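Local coordinates for protein intimin (Escherichia coli O127:H6 str. E2348/69, PDB 6TQD) that probably attaches enteropathogenic bacteria to host cells as an outer-membrane adhesin, with juncture domains that keep its passenger extended, at residues I37-I51 with A59-Q71. Sequence-based numbering, arbitrary orientation. Where two conformers were deposited one is given.
Sequences IVWDDSALRSQGGQI and AQDYQAILPAYVQ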
loop_
_atom_site.group_PDB
_atom_site.type_symbol
_atom_site.label_atom_id
_atom_site.label_comp_id
_atom_site.label_asym_id
_atom_site.label_seq_id
_atom_site.Cartn_x
_atom_site.Cartn_y
_atom_site.Cartn_z
ATOM N N ILE A 37 -6.944 -26.427 -9.828
ATOM C CA ILE A 37 -7.286 -25.387 -8.872
ATOM C C ILE A 37 -8.333 -24.498 -9.536
ATOM O O ILE A 37 -8.161 -24.101 -10.698
ATOM C CB ILE A 37 -6.059 -24.524 -8.505
ATOM C CG1 ILE A 37 -4.850 -25.375 -8.110
ATOM C CG2 ILE A 37 -6.423 -23.561 -7.409
ATOM C CD1 ILE A 37 -5.035 -26.205 -6.852
ATOM N N VAL A 38 -9.384 -24.164 -8.797
ATOM C CA VAL A 38 -10.461 -23.299 -9.273
ATOM C C VAL A 38 -10.512 -22.042 -8.409
ATOM O O VAL A 38 -10.574 -22.126 -7.173
ATOM C CB VAL A 38 -11.815 -24.032 -9.254
ATOM C CG1 VAL A 38 -12.936 -23.081 -9.595
ATOM C CG2 VAL A 38 -11.801 -25.211 -10.227
ATOM N N TRP A 39 -10.492 -20.876 -9.059
ATOM C CA TRP A 39 -10.348 -19.596 -8.378
ATOM C C TRP A 39 -11.597 -18.734 -8.496
ATOM O O TRP A 39 -12.252 -18.712 -9.540
ATOM C CB TRP A 39 -9.206 -18.766 -8.992
ATOM C CG TRP A 39 -7.860 -19.298 -8.764
ATOM C CD1 TRP A 39 -7.194 -20.179 -9.560
ATOM C CD2 TRP A 39 -6.983 -18.995 -7.674
ATOM N NE1 TRP A 39 -5.952 -20.446 -9.039
ATOM C CE2 TRP A 39 -5.791 -19.729 -7.883
ATOM C CE3 TRP A 39 -7.079 -18.155 -6.559
ATOM C CZ2 TRP A 39 -4.715 -19.658 -7.016
ATOM C CZ3 TRP A 39 -5.995 -18.090 -5.682
ATOM C CH2 TRP A 39 -4.842 -18.838 -5.917
ATOM N N ASP A 40 -11.899 -18.012 -7.432
ATOM C CA ASP A 40 -12.794 -16.849 -7.453
ATOM C C ASP A 40 -11.904 -15.625 -7.268
ATOM O O ASP A 40 -11.437 -15.352 -6.160
ATOM C CB ASP A 40 -13.862 -16.921 -6.368
ATOM C CG ASP A 40 -14.714 -15.643 -6.285
ATOM O OD1 ASP A 40 -14.403 -14.645 -6.966
ATOM O OD2 ASP A 40 -15.713 -15.636 -5.529
ATOM N N ASP A 41 -11.593 -14.946 -8.366
ATOM C CA ASP A 41 -10.783 -13.735 -8.346
ATOM C C ASP A 41 -11.611 -12.490 -8.662
ATOM O O ASP A 41 -11.069 -11.484 -9.129
ATOM C CB ASP A 41 -9.581 -13.860 -9.277
ATOM C CG ASP A 41 -9.965 -13.998 -10.724
ATOM O OD1 ASP A 41 -11.179 -13.996 -11.030
ATOM O OD2 ASP A 41 -9.052 -14.123 -11.583
ATOM N N SER A 42 -12.919 -12.540 -8.403
ATOM C CA SER A 42 -13.796 -11.440 -8.798
ATOM C C SER A 42 -13.391 -10.121 -8.150
ATOM O O SER A 42 -13.605 -9.056 -8.738
ATOM C CB SER A 42 -15.243 -11.777 -8.451
ATOM O OG SER A 42 -15.387 -11.974 -7.061
ATOM N N ALA A 43 -12.816 -10.163 -6.942
ATOM C CA ALA A 43 -12.352 -8.925 -6.313
ATOM C C ALA A 43 -11.267 -8.250 -7.147
ATOM O O ALA A 43 -11.294 -7.029 -7.338
ATOM C CB ALA A 43 -11.848 -9.211 -4.901
ATOM N N LEU A 44 -10.299 -9.022 -7.651
ATOM C CA LEU A 44 -9.282 -8.442 -8.512
ATOM C C LEU A 44 -9.872 -7.936 -9.817
ATOM O O LEU A 44 -9.458 -6.889 -10.326
ATOM C CB LEU A 44 -8.192 -9.463 -8.858
ATOM C CG LEU A 44 -7.174 -9.844 -7.807
ATOM C CD1 LEU A 44 -6.352 -11.023 -8.323
ATOM C CD2 LEU A 44 -6.284 -8.666 -7.458
ATOM N N ARG A 45 -10.819 -8.678 -10.387
ATOM C CA ARG A 45 -11.374 -8.290 -11.680
ATOM C C ARG A 45 -12.155 -6.988 -11.593
ATOM O O ARG A 45 -12.264 -6.279 -12.594
ATOM C CB ARG A 45 -12.224 -9.414 -12.262
ATOM C CG ARG A 45 -11.398 -10.639 -12.543
ATOM C CD ARG A 45 -12.099 -11.661 -13.407
ATOM N NE ARG A 45 -11.246 -12.843 -13.501
ATOM C CZ ARG A 45 -10.501 -13.176 -14.555
ATOM N NH1 ARG A 45 -10.519 -12.454 -15.670
ATOM N NH2 ARG A 45 -9.751 -14.268 -14.494
ATOM N N SER A 46 -12.706 -6.670 -10.421
ATOM C CA SER A 46 -13.401 -5.399 -10.251
ATOM C C SER A 46 -12.507 -4.231 -10.631
ATOM O O SER A 46 -13.000 -3.179 -11.063
ATOM C CB SER A 46 -13.853 -5.246 -8.797
ATOM O OG SER A 46 -12.752 -4.932 -7.959
ATOM N N GLN A 47 -11.192 -4.392 -10.481
ATOM C CA GLN A 47 -10.235 -3.337 -10.787
ATOM C C GLN A 47 -9.274 -3.709 -11.913
ATOM O O GLN A 47 -8.253 -3.042 -12.094
ATOM C CB GLN A 47 -9.486 -2.918 -9.516
ATOM C CG GLN A 47 -10.321 -2.082 -8.567
ATOM C CD GLN A 47 -10.710 -0.767 -9.206
ATOM O OE1 GLN A 47 -10.000 -0.259 -10.074
ATOM N NE2 GLN A 47 -11.852 -0.226 -8.803
ATOM N N GLY A 48 -9.599 -4.737 -12.698
ATOM C CA GLY A 48 -8.824 -5.066 -13.872
ATOM C C GLY A 48 -7.647 -5.990 -13.651
ATOM O O GLY A 48 -6.854 -6.183 -14.579
ATOM N N GLY A 49 -7.498 -6.555 -12.459
ATOM C CA GLY A 49 -6.503 -7.579 -12.227
ATOM C C GLY A 49 -7.118 -8.949 -12.408
ATOM O O GLY A 49 -8.298 -9.092 -12.723
ATOM N N GLN A 50 -6.297 -9.979 -12.206
ATOM C CA GLN A 50 -6.797 -11.332 -12.391
ATOM C C GLN A 50 -5.791 -12.326 -11.849
ATOM O O GLN A 50 -4.617 -12.017 -11.651
ATOM C CB GLN A 50 -7.050 -11.631 -13.870
ATOM C CG GLN A 50 -5.797 -11.636 -14.709
ATOM C CD GLN A 50 -6.085 -11.901 -16.168
ATOM O OE1 GLN A 50 -6.378 -13.034 -16.555
ATOM N NE2 GLN A 50 -5.983 -10.866 -16.993
ATOM N N ILE A 51 -6.271 -13.542 -11.624
ATOM C CA ILE A 51 -5.418 -14.698 -11.385
ATOM C C ILE A 51 -5.477 -15.580 -12.614
ATOM O O ILE A 51 -6.563 -15.862 -13.138
ATOM C CB ILE A 51 -5.830 -15.457 -10.116
ATOM C CG1 ILE A 51 -5.231 -14.737 -8.915
ATOM C CG2 ILE A 51 -5.360 -16.905 -10.193
ATOM C CD1 ILE A 51 -5.946 -14.986 -7.654
ATOM N N ALA A 59 -0.457 -28.101 -12.875
ATOM C CA ALA A 59 -1.826 -27.733 -12.534
ATOM C C ALA A 59 -1.928 -26.810 -11.325
ATOM O O ALA A 59 -3.034 -26.342 -11.031
ATOM C CB ALA A 59 -2.653 -28.991 -12.258
ATOM N N GLN A 60 -0.828 -26.537 -10.614
ATOM C CA GLN A 60 -0.900 -25.658 -9.453
ATOM C C GLN A 60 -0.085 -24.380 -9.612
ATOM O O GLN A 60 0.177 -23.695 -8.611
ATOM C CB GLN A 60 -0.469 -26.360 -8.154
ATOM C CG GLN A 60 0.989 -26.770 -8.096
ATOM C CD GLN A 60 1.433 -27.100 -6.679
ATOM O OE1 GLN A 60 1.989 -26.249 -5.981
ATOM N NE2 GLN A 60 1.184 -28.320 -6.247
ATOM N N ASP A 61 0.321 -24.034 -10.834
ATOM C CA ASP A 61 1.206 -22.895 -11.082
ATOM C C ASP A 61 0.366 -21.710 -11.543
ATOM O O ASP A 61 -0.004 -21.616 -12.718
ATOM C CB ASP A 61 2.261 -23.257 -12.122
ATOM C CG ASP A 61 3.288 -22.160 -12.320
ATOM O OD1 ASP A 61 3.316 -21.214 -11.506
ATOM O OD2 ASP A 61 4.065 -22.242 -13.296
ATOM N N TYR A 62 0.091 -20.791 -10.617
ATOM C CA TYR A 62 -0.740 -19.630 -10.878
ATOM C C TYR A 62 -0.008 -18.358 -10.478
ATOM O O TYR A 62 0.942 -18.379 -9.694
ATOM C CB TYR A 62 -2.062 -19.728 -10.098
ATOM C CG TYR A 62 -3.003 -20.698 -10.749
ATOM C CD1 TYR A 62 -2.954 -22.057 -10.447
ATOM C CD2 TYR A 62 -3.918 -20.270 -11.683
ATOM C CE1 TYR A 62 -3.803 -22.946 -11.071
ATOM C CE2 TYR A 62 -4.777 -21.132 -12.287
ATOM C CZ TYR A 62 -4.703 -22.482 -11.993
ATOM O OH TYR A 62 -5.571 -23.347 -12.611
ATOM N N GLN A 63 -0.468 -17.254 -11.039
ATOM C CA GLN A 63 0.091 -15.944 -10.744
ATOM C C GLN A 63 -1.034 -14.925 -10.731
ATOM O O GLN A 63 -2.071 -15.104 -11.375
ATOM C CB GLN A 63 1.130 -15.534 -11.791
ATOM C CG GLN A 63 0.578 -15.384 -13.193
ATOM C CD GLN A 63 1.670 -15.411 -14.259
ATOM O OE1 GLN A 63 2.831 -15.713 -13.975
ATOM N NE2 GLN A 63 1.300 -15.062 -15.481
ATOM N N ALA A 64 -0.815 -13.845 -10.002
ATOM C CA ALA A 64 -1.760 -12.749 -9.937
ATOM C C ALA A 64 -1.200 -11.583 -10.736
ATOM O O ALA A 64 -0.021 -11.241 -10.588
ATOM C CB ALA A 64 -2.001 -12.321 -8.490
ATOM N N ILE A 65 -2.035 -11.010 -11.593
ATOM C CA ILE A 65 -1.764 -9.742 -12.260
ATOM C C ILE A 65 -2.456 -8.676 -11.424
ATOM O O ILE A 65 -3.683 -8.656 -11.320
ATOM C CB ILE A 65 -2.277 -9.738 -13.701
ATOM C CG1 ILE A 65 -1.785 -10.978 -14.460
ATOM C CG2 ILE A 65 -1.848 -8.445 -14.395
ATOM C CD1 ILE A 65 -0.303 -11.229 -14.362
ATOM N N LEU A 66 -1.668 -7.794 -10.814
ATOM C CA LEU A 66 -2.224 -6.829 -9.881
ATOM C C LEU A 66 -2.829 -5.642 -10.624
ATOM O O LEU A 66 -2.287 -5.205 -11.645
ATOM C CB LEU A 66 -1.131 -6.349 -8.932
ATOM C CG LEU A 66 -0.939 -7.215 -7.676
ATOM C CD1 LEU A 66 -0.711 -8.671 -8.034
ATOM C CD2 LEU A 66 0.195 -6.703 -6.803
ATOM N N PRO A 67 -3.956 -5.119 -10.157
ATOM C CA PRO A 67 -4.545 -3.941 -10.810
ATOM C C PRO A 67 -3.720 -2.683 -10.551
ATOM O O PRO A 67 -2.749 -2.682 -9.790
ATOM C CB PRO A 67 -5.931 -3.831 -10.173
ATOM C CG PRO A 67 -5.789 -4.464 -8.857
ATOM C CD PRO A 67 -4.784 -5.585 -9.034
ATOM N N ALA A 68 -4.129 -1.601 -11.205
ATOM C CA ALA A 68 -3.581 -0.291 -10.897
ATOM C C ALA A 68 -3.970 0.132 -9.486
ATOM O O ALA A 68 -5.015 -0.250 -8.958
ATOM C CB ALA A 68 -4.086 0.747 -11.895
ATOM N N TYR A 69 -3.111 0.940 -8.879
ATOM C CA TYR A 69 -3.367 1.442 -7.541
ATOM C C TYR A 69 -4.522 2.432 -7.579
ATOM O O TYR A 69 -4.614 3.268 -8.487
ATOM C CB TYR A 69 -2.117 2.146 -7.029
ATOM C CG TYR A 69 -2.187 2.656 -5.619
ATOM C CD1 TYR A 69 -2.003 1.816 -4.533
ATOM C CD2 TYR A 69 -2.447 3.998 -5.365
ATOM C CE1 TYR A 69 -2.060 2.299 -3.240
ATOM C CE2 TYR A 69 -2.501 4.487 -4.087
ATOM C CZ TYR A 69 -2.313 3.637 -3.023
ATOM O OH TYR A 69 -2.371 4.139 -1.743
ATOM N N VAL A 70 -5.384 2.354 -6.578
ATOM C CA VAL A 70 -6.536 3.240 -6.448
ATOM C C VAL A 70 -6.218 4.262 -5.367
ATOM O O VAL A 70 -6.108 3.919 -4.186
ATOM C CB VAL A 70 -7.811 2.453 -6.111
ATOM C CG1 VAL A 70 -8.988 3.394 -5.934
ATOM C CG2 VAL A 70 -8.104 1.407 -7.188
ATOM N N GLN A 71 -6.078 5.527 -5.756
ATOM C CA GLN A 71 -5.809 6.566 -4.774
ATOM C C GLN A 71 -7.025 6.735 -3.874
ATOM O O GLN A 71 -8.148 6.909 -4.357
ATOM C CB GLN A 71 -5.464 7.879 -5.469
ATOM C CG GLN A 71 -4.005 8.279 -5.304
ATOM C CD GLN A 71 -3.645 8.558 -3.856
ATOM O OE1 GLN A 71 -4.442 9.119 -3.104
ATOM N NE2 GLN A 71 -2.445 8.158 -3.454
HETATM O O HOH W 1 -5.260 -25.973 -12.261
HETATM O O HOH W 2 -7.435 0.311 -10.374
HETATM O O HOH W 3 -6.300 -1.712 -13.159
#
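Q50 and I65 face each other as an antiparallel hydrogen-bonded pair: Q50 N reaches I65 O at 3.1 Å, and I65 N returns a 2.8 Å bond to Q50 O. One step on, I51 and A64 form a non-hydrogen-bonded pair, CA to CA 4.4 Å, flanked by CA-H...O contacts from I51 CA to Q63 O and from A64 CA to Q50 O. Just before this hairpin of strands 50-53 and 62-65, the short helix 42-45 ends in a Schellman motif with G48 at C-prime, and G49 CA comes within 3.2 Å of I65 O, with the P67 ring alongside. The hairpin forms one edge of a four-stranded sheet that packs against the sheet edged by strand 34-40, a β-sandwich arrangement, and Y62 bridges the two. W39 sends the edge of its indole against the face of Y62 (planes at 58°), with NE1 poised 3.3 Å above the ring centre. H53 makes another edge-to-face contact with this tyrosine. I37 CB lies 3.8 Å from Y62 CE1, while one water, in the plane of the phenol, links Y62 OH, I37 N and A59 O. Q47 bends at chi2 (-64°), and its side chain crosses that of V70 at about a right angle, Q47 OE1 3.8 Å from V70 CG2; waters join its OE1 to A68 O and its backbone O to A68 N. L44 CD2 meets P67 CD at 3.8 Å.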